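Local coordinates for Lactamase_B domain-containing protein (Bacillus lehensis G1, PDB 7EV5) that binds two zinc ions in a metallo-beta-lactamase fold and is probably a promiscuous hydrolase with both beta-lactamase and glyoxalase II activity, at residues A14-N19 with A24-P29; A35-L40 with V63-D68; I50-T53 with H59-A62; T53-D58 with V74-K79. All coordinates share one frame; numbering follows the deposited sequence.

Contact 1 of 4, residues A14-N19 with A24-P29; sequences AYVLYN and AVIFDP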
loop_
_atom_site.group_PDB
_atom_site.type_symbol
_atom_site.label_atom_id
_atom_site.label_comp_id
_atom_site.label_asym_id
_atom_site.label_seq_id
_atom_site.Cartn_x
_atom_site.Cartn_y
_atom_site.Cartn_z
ATOM N N ALA A 14 2.284 3.236 -6.647
ATOM C CA ALA A 14 1.001 3.715 -6.163
ATOM C C ALA A 14 -0.096 3.043 -6.970
ATOM O O ALA A 14 0.141 2.493 -8.046
ATOM C CB ALA A 14 0.887 5.229 -6.356
ATOM N N TYR A 15 -1.314 3.093 -6.451
ATOM C CA TYR A 15 -2.470 2.601 -7.190
ATOM C C TYR A 15 -3.590 3.616 -7.094
ATOM O O TYR A 15 -3.797 4.229 -6.045
ATOM C CB TYR A 15 -2.966 1.232 -6.672
ATOM C CG TYR A 15 -1.951 0.167 -6.941
ATOM C CD1 TYR A 15 -1.894 -0.463 -8.173
ATOM C CD2 TYR A 15 -1.009 -0.174 -5.985
ATOM C CE1 TYR A 15 -0.938 -1.410 -8.439
ATOM C CE2 TYR A 15 -0.035 -1.115 -6.249
ATOM C CZ TYR A 15 -0.010 -1.743 -7.477
ATOM O OH TYR A 15 0.955 -2.693 -7.767
ATOM N N VAL A 16 -4.316 3.799 -8.190
ATOM C CA VAL A 16 -5.563 4.547 -8.154
ATOM C C VAL A 16 -6.679 3.606 -8.571
ATOM O O VAL A 16 -6.689 3.113 -9.705
ATOM C CB VAL A 16 -5.536 5.797 -9.044
ATOM C CG1 VAL A 16 -6.878 6.504 -8.934
ATOM C CG2 VAL A 16 -4.408 6.730 -8.628
ATOM N N LEU A 17 -7.594 3.335 -7.644
ATOM C CA LEU A 17 -8.796 2.552 -7.899
ATOM C C LEU A 17 -9.944 3.522 -8.132
ATOM O O LEU A 17 -10.093 4.493 -7.389
ATOM C CB LEU A 17 -9.098 1.684 -6.674
ATOM C CG LEU A 17 -10.361 0.810 -6.696
ATOM C CD1 LEU A 17 -10.274 -0.310 -7.736
ATOM C CD2 LEU A 17 -10.618 0.241 -5.295
ATOM N N TYR A 18 -10.748 3.277 -9.164
ATOM C CA TYR A 18 -11.799 4.220 -9.517
ATOM C C TYR A 18 -13.070 3.466 -9.887
ATOM O O TYR A 18 -13.080 2.240 -10.022
ATOM C CB TYR A 18 -11.356 5.165 -10.646
ATOM C CG TYR A 18 -10.779 4.446 -11.843
ATOM C CD1 TYR A 18 -11.612 3.912 -12.816
ATOM C CD2 TYR A 18 -9.406 4.288 -11.997
ATOM C CE1 TYR A 18 -11.102 3.243 -13.907
ATOM C CE2 TYR A 18 -8.888 3.620 -13.084
ATOM C CZ TYR A 18 -9.741 3.103 -14.038
ATOM O OH TYR A 18 -9.237 2.438 -15.132
ATOM N N ASN A 19 -14.158 4.228 -10.025
ATOM C CA ASN A 19 -15.460 3.717 -10.436
ATOM C C ASN A 19 -15.951 4.514 -11.640
ATOM O O ASN A 19 -15.299 5.459 -12.096
ATOM C CB ASN A 19 -16.477 3.710 -9.278
ATOM C CG ASN A 19 -16.788 5.108 -8.730
ATOM O OD1 ASN A 19 -16.568 6.125 -9.388
ATOM N ND2 ASN A 19 -17.328 5.151 -7.513
ATOM N N ALA A 24 -12.391 8.082 -6.766
ATOM C CA ALA A 24 -11.161 7.308 -6.726
ATOM C C ALA A 24 -10.637 7.138 -5.307
ATOM O O ALA A 24 -10.872 7.969 -4.426
ATOM C CB ALA A 24 -10.078 7.965 -7.579
ATOM N N VAL A 25 -9.879 6.059 -5.126
ATOM C CA VAL A 25 -9.133 5.767 -3.904
ATOM C C VAL A 25 -7.664 5.644 -4.292
ATOM O O VAL A 25 -7.334 4.962 -5.268
ATOM C CB VAL A 25 -9.643 4.470 -3.239
ATOM C CG1 VAL A 25 -8.898 4.180 -1.937
ATOM C CG2 VAL A 25 -11.132 4.579 -2.954
ATOM N N ILE A 26 -6.792 6.316 -3.539
ATOM C CA ILE A 26 -5.359 6.361 -3.818
ATOM C C ILE A 26 -4.648 5.487 -2.796
ATOM O O ILE A 26 -4.895 5.626 -1.595
ATOM C CB ILE A 26 -4.828 7.801 -3.736
ATOM C CG1 ILE A 26 -5.537 8.713 -4.751
ATOM C CG2 ILE A 26 -3.318 7.804 -3.936
ATOM C CD1 ILE A 26 -5.210 10.200 -4.578
ATOM N N PHE A 27 -3.762 4.601 -3.264
ATOM C CA PHE A 27 -2.923 3.784 -2.391
ATOM C C PHE A 27 -1.471 4.190 -2.559
ATOM O O PHE A 27 -0.993 4.325 -3.688
ATOM C CB PHE A 27 -3.040 2.302 -2.752
ATOM C CG PHE A 27 -4.412 1.749 -2.564
ATOM C CD1 PHE A 27 -4.770 1.124 -1.384
ATOM C CD2 PHE A 27 -5.361 1.882 -3.559
ATOM C CE1 PHE A 27 -6.046 0.626 -1.213
ATOM C CE2 PHE A 27 -6.645 1.397 -3.389
ATOM C CZ PHE A 27 -6.982 0.763 -2.218
ATOM N N ASP A 28 -0.778 4.367 -1.440
ATOM C CA ASP A 28 0.674 4.493 -1.413
ATOM C C ASP A 28 1.262 5.501 -2.403
ATOM O O ASP A 28 2.060 5.128 -3.271
ATOM C CB ASP A 28 1.334 3.131 -1.604
ATOM C CG ASP A 28 1.055 2.164 -0.472
ATOM O OD1 ASP A 28 0.300 2.498 0.461
ATOM O OD2 ASP A 28 1.598 1.034 -0.515
ATOM N N PRO A 29 0.888 6.780 -2.308
ATOM C CA PRO A 29 1.517 7.810 -3.148
ATOM C C PRO A 29 2.921 8.142 -2.658
ATOM O O PRO A 29 3.092 8.942 -1.732
ATOM C CB PRO A 29 0.556 8.995 -3.001
ATOM C CG PRO A 29 -0.003 8.862 -1.621
ATOM C CD PRO A 29 -0.023 7.367 -1.309
#
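A beta hairpin of the metallo-beta-lactamase fold is built where Tyr15 and Leu17 of strand 12-18 face Phe27 and Val25 of strand 23-27, and it illustrates how backbone pairing sets side-chain packing on both faces of a sheet. Tyr15 and Phe27 form one antiparallel hydrogen-bonded pair, with Phe27 N donating to Tyr15 O at 2.8 Å. The return bond, Tyr15 N to Phe27 O, is longer at 3.0 Å and reaches the carbonyl from 21° outside its plane. Leu17 and Val25 close the second such pair, Val25 N meeting Leu17 O at 2.8 Å and Leu17 N meeting Val25 O. Between these rungs the CA of Val16 leans on Val25 O, a CA-H...O contact of 3.4 Å. On the face of Tyr15, Leu17, Val25 and Phe27, the Phe27 CG sits anti to its own carbonyl carbon (chi1 -63°), and the ring reaches across to strand 12-18. Phe27 CE2 touches Leu17 CB at 4.1 Å, and Phe27 CD2 rests 4.0 Å from Tyr15 CB. Tyr15 O lies at the ring edge, in the ring plane, and the Tyr15 ring itself leads away from strand 23-27. On the opposite face, which carries Val16, Tyr18, Ala24 and Ile26, Val16 CG1 packs on Ala24 CB at 3.8 Å. Helix 33-42 covers that side, with Trp39 and Leu40 on Val16. The Phe27 side turns toward the second sheet, stacking on Phe147 and placing Val25 and Leu17 against strand 121-127.

Contact 2 of 4, residues A35-L40 with V63-D68; sequences ALITWL and VDAVRD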
loop_
_atom_site.group_PDB
_atom_site.type_symbol
_atom_site.label_atom_id
_atom_site.label_comp_id
_atom_site.label_asym_id
_atom_site.label_seq_id
_atom_site.Cartn_x
_atom_site.Cartn_y
_atom_site.Cartn_z
ATOM N N ALA A 35 3.352 14.185 -10.863
ATOM C CA ALA A 35 2.905 13.249 -11.889
ATOM C C ALA A 35 1.583 12.599 -11.504
ATOM O O ALA A 35 0.700 12.413 -12.351
ATOM C CB ALA A 35 3.968 12.182 -12.131
ATOM N N LEU A 36 1.434 12.229 -10.229
ATOM C CA LEU A 36 0.195 11.604 -9.781
ATOM C C LEU A 36 -0.949 12.609 -9.739
ATOM O O LEU A 36 -2.054 12.309 -10.208
ATOM C CB LEU A 36 0.402 10.953 -8.414
ATOM C CG LEU A 36 -0.860 10.341 -7.787
ATOM C CD1 LEU A 36 -1.423 9.222 -8.638
ATOM C CD2 LEU A 36 -0.536 9.839 -6.380
ATOM N N ILE A 37 -0.702 13.803 -9.183
ATOM C CA ILE A 37 -1.756 14.814 -9.051
ATOM C C ILE A 37 -2.251 15.260 -10.421
ATOM O O ILE A 37 -3.463 15.332 -10.664
ATOM C CB ILE A 37 -1.268 16.006 -8.205
ATOM C CG1 ILE A 37 -1.149 15.602 -6.734
ATOM C CG2 ILE A 37 -2.223 17.197 -8.344
ATOM C CD1 ILE A 37 -0.271 16.538 -5.925
ATOM N N THR A 38 -1.323 15.560 -11.338
ATOM C CA THR A 38 -1.741 16.022 -12.660
ATOM C C THR A 38 -2.458 14.928 -13.440
ATOM O O THR A 38 -3.388 15.229 -14.194
ATOM C CB THR A 38 -0.578 16.628 -13.457
ATOM O OG1 THR A 38 0.447 15.650 -13.655
ATOM C CG2 THR A 38 0.001 17.853 -12.744
ATOM N N TRP A 39 -2.065 13.656 -13.270
ATOM C CA TRP A 39 -2.806 12.576 -13.920
ATOM C C TRP A 39 -4.241 12.518 -13.418
ATOM O O TRP A 39 -5.186 12.425 -14.213
ATOM C CB TRP A 39 -2.118 11.225 -13.719
ATOM C CG TRP A 39 -2.871 10.084 -14.362
ATOM C CD1 TRP A 39 -2.832 9.727 -15.668
ATOM C CD2 TRP A 39 -3.786 9.178 -13.727
ATOM N NE1 TRP A 39 -3.649 8.645 -15.893
ATOM C CE2 TRP A 39 -4.252 8.293 -14.715
ATOM C CE3 TRP A 39 -4.257 9.029 -12.419
ATOM C CZ2 TRP A 39 -5.159 7.270 -14.439
ATOM C CZ3 TRP A 39 -5.158 8.010 -12.146
ATOM C CH2 TRP A 39 -5.597 7.145 -13.152
ATOM N N LEU A 40 -4.424 12.570 -12.096
ATOM C CA LEU A 40 -5.771 12.559 -11.536
ATOM C C LEU A 40 -6.609 13.698 -12.104
ATOM O O LEU A 40 -7.789 13.512 -12.429
ATOM C CB LEU A 40 -5.703 12.667 -10.011
ATOM C CG LEU A 40 -5.167 11.437 -9.275
ATOM C CD1 LEU A 40 -4.681 11.836 -7.901
ATOM C CD2 LEU A 40 -6.237 10.354 -9.192
ATOM N N VAL A 63 2.409 11.990 -0.013
ATOM C CA VAL A 63 1.199 12.096 0.808
ATOM C C VAL A 63 0.833 13.557 1.073
ATOM O O VAL A 63 -0.322 13.954 0.895
ATOM C CB VAL A 63 1.354 11.280 2.105
ATOM C CG1 VAL A 63 0.275 11.647 3.110
ATOM C CG2 VAL A 63 1.282 9.794 1.801
ATOM N N ASP A 64 1.803 14.373 1.504
ATOM C CA ASP A 64 1.531 15.778 1.819
ATOM C C ASP A 64 0.855 16.478 0.644
ATOM O O ASP A 64 -0.210 17.094 0.787
ATOM C CB ASP A 64 2.852 16.500 2.113
ATOM C CG ASP A 64 3.346 16.324 3.547
ATOM O OD1 ASP A 64 2.531 16.090 4.468
ATOM O OD2 ASP A 64 4.579 16.441 3.752
ATOM N N ALA A 65 1.472 16.395 -0.532
ATOM C CA ALA A 65 0.967 17.133 -1.684
ATOM C C ALA A 65 -0.402 16.623 -2.107
ATOM O O ALA A 65 -1.300 17.412 -2.411
ATOM C CB ALA A 65 1.962 17.047 -2.838
ATOM N N VAL A 66 -0.591 15.306 -2.124
ATOM C CA VAL A 66 -1.881 14.754 -2.515
ATOM C C VAL A 66 -2.950 15.112 -1.483
ATOM O O VAL A 66 -4.053 15.556 -1.832
ATOM C CB VAL A 66 -1.764 13.233 -2.743
ATOM C CG1 VAL A 66 -3.119 12.639 -2.997
ATOM C CG2 VAL A 66 -0.846 12.946 -3.925
ATOM N N ARG A 67 -2.635 14.934 -0.197
ATOM C CA ARG A 67 -3.578 15.276 0.865
ATOM C C ARG A 67 -3.959 16.754 0.810
ATOM O O ARG A 67 -5.138 17.109 0.921
ATOM C CB ARG A 67 -2.955 14.918 2.216
ATOM C CG ARG A 67 -3.800 15.194 3.435
ATOM C CD ARG A 67 -2.899 15.275 4.670
ATOM N NE ARG A 67 -2.035 16.453 4.618
ATOM C CZ ARG A 67 -0.710 16.429 4.735
ATOM N NH1 ARG A 67 -0.068 15.284 4.926
ATOM N NH2 ARG A 67 -0.022 17.559 4.665
ATOM N N ASP A 68 -2.966 17.631 0.632
ATOM C CA ASP A 68 -3.232 19.070 0.613
ATOM C C ASP A 68 -4.027 19.473 -0.622
ATOM O O ASP A 68 -4.952 20.290 -0.533
ATOM C CB ASP A 68 -1.914 19.849 0.665
ATOM C CG ASP A 68 -1.221 19.768 2.024
ATOM O OD1 ASP A 68 -1.845 19.322 3.009
ATOM O OD2 ASP A 68 -0.038 20.172 2.100
#
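Two first torsions prepare Ile37 and Val66 to meet: in Ile37 CG1 is placed anti to the carbonyl carbon (chi1 -72°), and in Val66 it is CG2 that takes this position, beside the backbone N. The branches CG1 of Ile37 and CG2 of Val66 then touch at 3.9 Å, the two side chains sliding past each other in opposite directions. Because Ile37 continues in extended form (chi2 161°), its CD1 goes on beyond Val66 to the residue before it, lying 3.8 Å from Ala65 CB and bordering the Ala65 backbone carbonyl. Leu36 supplies the second contact with the same methyl, its CD2 standing 4.0 Å from Val66 CG2. Here the side chains cross at about a right angle, so one valine methyl is shared between neighbouring residues of helix 33-42. No hydrogen bond spans the two segments, and the contact is purely apolar. It is also small, and the segment axes stay 10.2 Å apart at their closest. Further along, Ile37 and Leu40 meet Phe70, extending the seam. The segment axes run nearly together, at 27°, as expected for the helices of two successive beta-alpha-beta crossovers, linking strand 23-27 to 46-51 and 46-51 to 74-77. Lying side by side over one face of the sheet, they form an outer helical layer of the alpha-beta-beta-alpha sandwich typical of metallo-beta-lactamases.

Contact 3 of 4, residues I50-T53 with H59-A62; sequences ILLT and HIGA. With ZN (zinc ion), chain C.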
loop_
_atom_site.group_PDB
_atom_site.type_symbol
_atom_site.label_atom_id
_atom_site.label_comp_id
_atom_site.label_asym_id
_atom_site.label_seq_id
_atom_site.Cartn_x
_atom_site.Cartn_y
_atom_site.Cartn_z
ATOM N N ILE A 50 -6.627 8.587 0.897
ATOM C CA ILE A 50 -5.340 7.920 0.724
ATOM C C ILE A 50 -5.306 6.762 1.710
ATOM O O ILE A 50 -5.450 6.971 2.923
ATOM C CB ILE A 50 -4.171 8.872 1.003
ATOM C CG1 ILE A 50 -4.170 10.016 -0.011
ATOM C CG2 ILE A 50 -2.842 8.111 0.992
ATOM C CD1 ILE A 50 -3.328 11.185 0.423
ATOM N N LEU A 51 -5.117 5.547 1.199
ATOM C CA LEU A 51 -4.974 4.354 2.023
ATOM C C LEU A 51 -3.523 3.905 1.936
ATOM O O LEU A 51 -3.004 3.677 0.840
ATOM C CB LEU A 51 -5.900 3.241 1.534
ATOM C CG LEU A 51 -7.412 3.502 1.534
ATOM C CD1 LEU A 51 -8.174 2.216 1.264
ATOM C CD2 LEU A 51 -7.883 4.167 2.824
ATOM N N LEU A 52 -2.863 3.802 3.078
ATOM C CA LEU A 52 -1.466 3.402 3.103
ATOM C C LEU A 52 -1.359 1.948 3.525
ATOM O O LEU A 52 -1.875 1.555 4.582
ATOM C CB LEU A 52 -0.675 4.274 4.075
ATOM C CG LEU A 52 -0.577 5.752 3.704
ATOM C CD1 LEU A 52 0.196 6.480 4.779
ATOM C CD2 LEU A 52 0.069 5.950 2.321
ATOM N N THR A 53 -0.675 1.147 2.713
ATOM C CA THR A 53 -0.379 -0.212 3.150
ATOM C C THR A 53 0.588 -0.199 4.320
ATOM O O THR A 53 0.505 -1.051 5.215
ATOM C CB THR A 53 0.186 -1.059 2.000
ATOM O OG1 THR A 53 1.464 -0.548 1.586
ATOM C CG2 THR A 53 -0.773 -1.094 0.827
ATOM N N HIS A 59 6.614 4.815 0.184
ATOM C CA HIS A 59 5.172 4.761 0.002
ATOM C C HIS A 59 4.461 6.040 0.411
ATOM O O HIS A 59 3.238 6.124 0.236
ATOM C CB HIS A 59 4.589 3.555 0.763
ATOM C CG HIS A 59 5.130 2.248 0.274
ATOM N ND1 HIS A 59 4.378 1.329 -0.428
ATOM C CD2 HIS A 59 6.383 1.744 0.331
ATOM C CE1 HIS A 59 5.147 0.308 -0.771
ATOM N NE2 HIS A 59 6.373 0.542 -0.334
ATOM N N ILE A 60 5.177 7.045 0.929
ATOM C CA ILE A 60 4.548 8.196 1.573
ATOM C C ILE A 60 5.054 9.537 1.069
ATOM O O ILE A 60 4.564 10.575 1.525
ATOM C CB ILE A 60 4.658 8.150 3.108
ATOM C CG1 ILE A 60 6.123 8.367 3.514
ATOM C CG2 ILE A 60 4.076 6.843 3.645
ATOM C CD1 ILE A 60 6.326 8.595 4.995
ATOM N N GLY A 61 6.019 9.563 0.153
ATOM C CA GLY A 61 6.665 10.824 -0.190
ATOM C C GLY A 61 5.747 11.848 -0.826
ATOM O O GLY A 61 6.006 13.050 -0.731
ATOM N N ALA A 62 4.668 11.402 -1.466
ATOM C CA ALA A 62 3.702 12.301 -2.087
ATOM C C ALA A 62 2.450 12.523 -1.239
ATOM O O ALA A 62 1.521 13.199 -1.693
ATOM C CB ALA A 62 3.321 11.780 -3.471
HETATM ZN ZN ZN C . 8.138 -0.479 -0.589
HETATM O O HOH W 1 9.030 -0.276 1.191
#
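Thr53 OG1 and His59 ND1 face each other 4.0 Å apart without bonding, although both are buried polar atoms. Each is instead hydrogen-bonded to the same carboxylate oxygen, OD2 of Asp28, which joins the two from outside the segments. The Thr53 hydroxyl reaches this place because OG1 occupies the cleft between backbone N and carbonyl carbon (chi1 65°), and it approaches the imidazole obliquely. With ND1 engaged by the carboxylate, the other ring nitrogen is left for the metal: His59 NE2 binds the zinc ion of chain C at 2.1 Å. Asp28 is thus a second-shell residue that fixes the rotation of a first-shell ligand and would be expected to polarise the ring toward the metal. Asp58, Asp150 and His191 also bind this zinc. His59 closes the His-X-His-X-Asp-His signature of the metallo-beta-lactamase superfamily, carried by the loop between strand 46-51 and helix 63-70, and segment 59-62 is the part of that loop that folds back over the strand's end. The aliphatic half of the contact belongs to Leu52, whose two methyls divide the work. Leu52 CD2 packs against His59 O at 3.8 Å. Leu52 CD1 meets Ile60 CG2 at 4.1 Å, the two side chains crossing at about a right angle. In Ile60 it is CG1 that takes the hindered place between N and carbonyl carbon (chi1 69°), directing the longer branch away from Leu52 toward Leu84 and Asn90. Leu52 also touches Val63, the first residue of the helix, and Val74 and Leu76 of the neighbouring strand.

Contact 4 of 4, residues T53-D58 with V74-K79; sequences THAHFD and VYLHTK. With ZN (zinc ion), chain B; ZN (zinc ion), chain C.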
loop_
_atom_site.group_PDB
_atom_site.type_symbol
_atom_site.label_atom_id
_atom_site.label_comp_id
_atom_site.label_asym_id
_atom_site.label_seq_id
_atom_site.Cartn_x
_atom_site.Cartn_y
_atom_site.Cartn_z
ATOM N N THR A 53 -0.675 1.147 2.713
ATOM C CA THR A 53 -0.379 -0.212 3.150
ATOM C C THR A 53 0.588 -0.199 4.320
ATOM O O THR A 53 0.505 -1.051 5.215
ATOM C CB THR A 53 0.186 -1.059 2.000
ATOM O OG1 THR A 53 1.464 -0.548 1.586
ATOM C CG2 THR A 53 -0.773 -1.094 0.827
ATOM N N HIS A 54 1.521 0.749 4.316
ATOM C CA HIS A 54 2.505 0.935 5.374
ATOM C C HIS A 54 3.182 2.279 5.146
ATOM O O HIS A 54 2.947 2.947 4.132
ATOM C CB HIS A 54 3.494 -0.243 5.508
ATOM C CG HIS A 54 4.439 -0.448 4.348
ATOM N ND1 HIS A 54 4.023 -0.646 3.049
ATOM C CD2 HIS A 54 5.788 -0.577 4.331
ATOM C CE1 HIS A 54 5.077 -0.869 2.280
ATOM N NE2 HIS A 54 6.162 -0.814 3.030
ATOM N N ALA A 55 4.038 2.664 6.094
ATOM C CA ALA A 55 4.566 4.021 6.133
ATOM C C ALA A 55 6.057 4.099 5.847
ATOM O O ALA A 55 6.703 5.085 6.219
ATOM C CB ALA A 55 4.218 4.720 7.446
ATOM N N HIS A 56 6.617 3.100 5.173
ATOM C CA HIS A 56 7.973 3.275 4.668
ATOM C C HIS A 56 8.026 4.481 3.739
ATOM O O HIS A 56 7.063 4.795 3.030
ATOM C CB HIS A 56 8.438 2.030 3.911
ATOM C CG HIS A 56 8.946 0.946 4.800
ATOM N ND1 HIS A 56 8.905 -0.382 4.442
ATOM C CD2 HIS A 56 9.515 0.988 6.027
ATOM C CE1 HIS A 56 9.432 -1.115 5.404
ATOM N NE2 HIS A 56 9.803 -0.309 6.381
ATOM N N PHE A 57 9.185 5.148 3.742
ATOM C CA PHE A 57 9.340 6.415 3.022
ATOM C C PHE A 57 8.932 6.309 1.552
ATOM O O PHE A 57 8.413 7.274 0.975
ATOM C CB PHE A 57 10.790 6.908 3.139
ATOM C CG PHE A 57 11.768 6.113 2.306
ATOM C CD1 PHE A 57 12.142 6.540 1.031
ATOM C CD2 PHE A 57 12.297 4.924 2.791
ATOM C CE1 PHE A 57 13.031 5.797 0.270
ATOM C CE2 PHE A 57 13.186 4.174 2.032
ATOM C CZ PHE A 57 13.552 4.609 0.766
ATOM N N ASP A 58 9.199 5.168 0.912
ATOM C CA ASP A 58 8.944 5.033 -0.515
ATOM C C ASP A 58 7.465 4.906 -0.835
ATOM O O ASP A 58 7.095 4.909 -2.013
ATOM C CB ASP A 58 9.755 3.863 -1.102
ATOM C CG ASP A 58 9.433 2.526 -0.446
ATOM O OD1 ASP A 58 9.587 2.423 0.794
ATOM O OD2 ASP A 58 9.060 1.590 -1.196
ATOM N N VAL A 74 -6.081 10.498 5.256
ATOM C CA VAL A 74 -5.008 9.511 5.165
ATOM C C VAL A 74 -5.276 8.422 6.198
ATOM O O VAL A 74 -5.435 8.716 7.392
ATOM C CB VAL A 74 -3.635 10.161 5.414
ATOM C CG1 VAL A 74 -2.525 9.095 5.471
ATOM C CG2 VAL A 74 -3.348 11.212 4.351
ATOM N N TYR A 75 -5.286 7.167 5.748
ATOM C CA TYR A 75 -5.479 5.998 6.604
ATOM C C TYR A 75 -4.169 5.235 6.762
ATOM O O TYR A 75 -3.484 4.965 5.766
ATOM C CB TYR A 75 -6.514 5.045 6.000
ATOM C CG TYR A 75 -7.950 5.517 6.082
ATOM C CD1 TYR A 75 -8.861 4.878 6.917
ATOM C CD2 TYR A 75 -8.396 6.589 5.315
ATOM C CE1 TYR A 75 -10.181 5.306 6.988
ATOM C CE2 TYR A 75 -9.709 7.022 5.388
ATOM C CZ TYR A 75 -10.584 6.370 6.221
ATOM O OH TYR A 75 -11.891 6.821 6.260
ATOM N N LEU A 76 -3.837 4.850 7.999
ATOM C CA LEU A 76 -2.603 4.135 8.299
ATOM C C LEU A 76 -2.810 3.325 9.573
ATOM O O LEU A 76 -3.539 3.753 10.473
ATOM C CB LEU A 76 -1.454 5.137 8.505
ATOM C CG LEU A 76 -0.093 4.586 8.935
ATOM C CD1 LEU A 76 0.528 3.694 7.864
ATOM C CD2 LEU A 76 0.850 5.745 9.240
ATOM N N HIS A 77 -2.160 2.167 9.655
ATOM C CA HIS A 77 -2.240 1.360 10.867
ATOM C C HIS A 77 -1.552 2.054 12.040
ATOM O O HIS A 77 -0.462 2.622 11.903
ATOM C CB HIS A 77 -1.617 -0.018 10.649
ATOM C CG HIS A 77 -2.017 -1.009 11.694
ATOM N ND1 HIS A 77 -1.430 -1.057 12.943
ATOM C CD2 HIS A 77 -2.995 -1.944 11.702
ATOM C CE1 HIS A 77 -2.010 -2.008 13.661
ATOM N NE2 HIS A 77 -2.968 -2.552 12.934
ATOM N N THR A 78 -2.199 1.979 13.208
ATOM C CA THR A 78 -1.700 2.654 14.406
ATOM C C THR A 78 -0.281 2.232 14.776
ATOM O O THR A 78 0.465 3.025 15.370
ATOM C CB THR A 78 -2.675 2.429 15.572
ATOM O OG1 THR A 78 -2.397 3.377 16.611
ATOM C CG2 THR A 78 -2.574 1.014 16.136
ATOM N N LYS A 79 0.129 1.009 14.431
ATOM C CA LYS A 79 1.468 0.587 14.818
ATOM C C LYS A 79 2.557 1.399 14.129
ATOM O O LYS A 79 3.694 1.416 14.614
ATOM C CB LYS A 79 1.659 -0.905 14.573
ATOM C CG LYS A 79 0.999 -1.781 15.625
ATOM C CD LYS A 79 0.889 -3.218 15.135
ATOM C CE LYS A 79 0.137 -4.099 16.122
ATOM N NZ LYS A 79 0.656 -3.918 17.508
HETATM ZN ZN ZN B . 8.153 -1.208 2.644
HETATM ZN ZN ZN C . 8.138 -0.479 -0.589
HETATM O O HOH W 1 9.030 -0.276 1.191
#
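Water 1 is gripped by three groups at once: it lies 1.9 Å from the zinc ion of chain B and 2.0 Å from that of chain C, and donates a hydrogen bond to Asp58 OD1 at 2.8 Å. The other oxygen of that carboxylate, Asp58 OD2, binds the chain C zinc at 2.3 Å. On the chain B zinc, His54 coordinates through NE2 at 2.1 Å, whereas His56 uses ND1; His131 is a further ligand, and Asp150 is assigned to both zinc sites. The other nitrogen of His54 is held too, since His54 ND1 donates to Thr53 OG1 at 2.9 Å, nearly straight (163°) and in the ring plane. Strand 74-77 meets this loop through plain packing. Leu76, with CG anti to its backbone N (chi1 175°), extends CD1 to Ala55 CB at 3.9 Å, and CD2 flanks the same methyl. The backbone carbon of His54 borders CD1 as well, so both leucine methyls pack where the chain passes between His54 and His56, and Ala55 N is hydrogen-bonded to Glu80. A water bridging two zinc ions is characteristic of dinuclear metallo-beta-lactamase-fold hydrolases, and its position here is consistent with a role as the attacking nucleophile, oriented by Asp58.

In the fold
Contacts 1, 3 and 4 are buried, while contact 2 is partly buried and lies farther from the middle of the chain. Contact 1 works through regular backbone pairing, contact 2 through a few methyl groups, and contacts 3 and 4 join their segments by sparse packing beside residues that bind the metals. Contacts 3 and 4 share Thr53 and both reach the zinc of chain C; their centres are about 6 Å apart, and strands 46-51 and 74-77 are neighbours in the sheet. Contact 1 reaches the site through Asp28, whose carboxylate meets Thr53 and His59. Ile26 and Pro29 also meet the helices of contact 2, and Val66 packs on Ile50, linking the outer helical layer to the sheet.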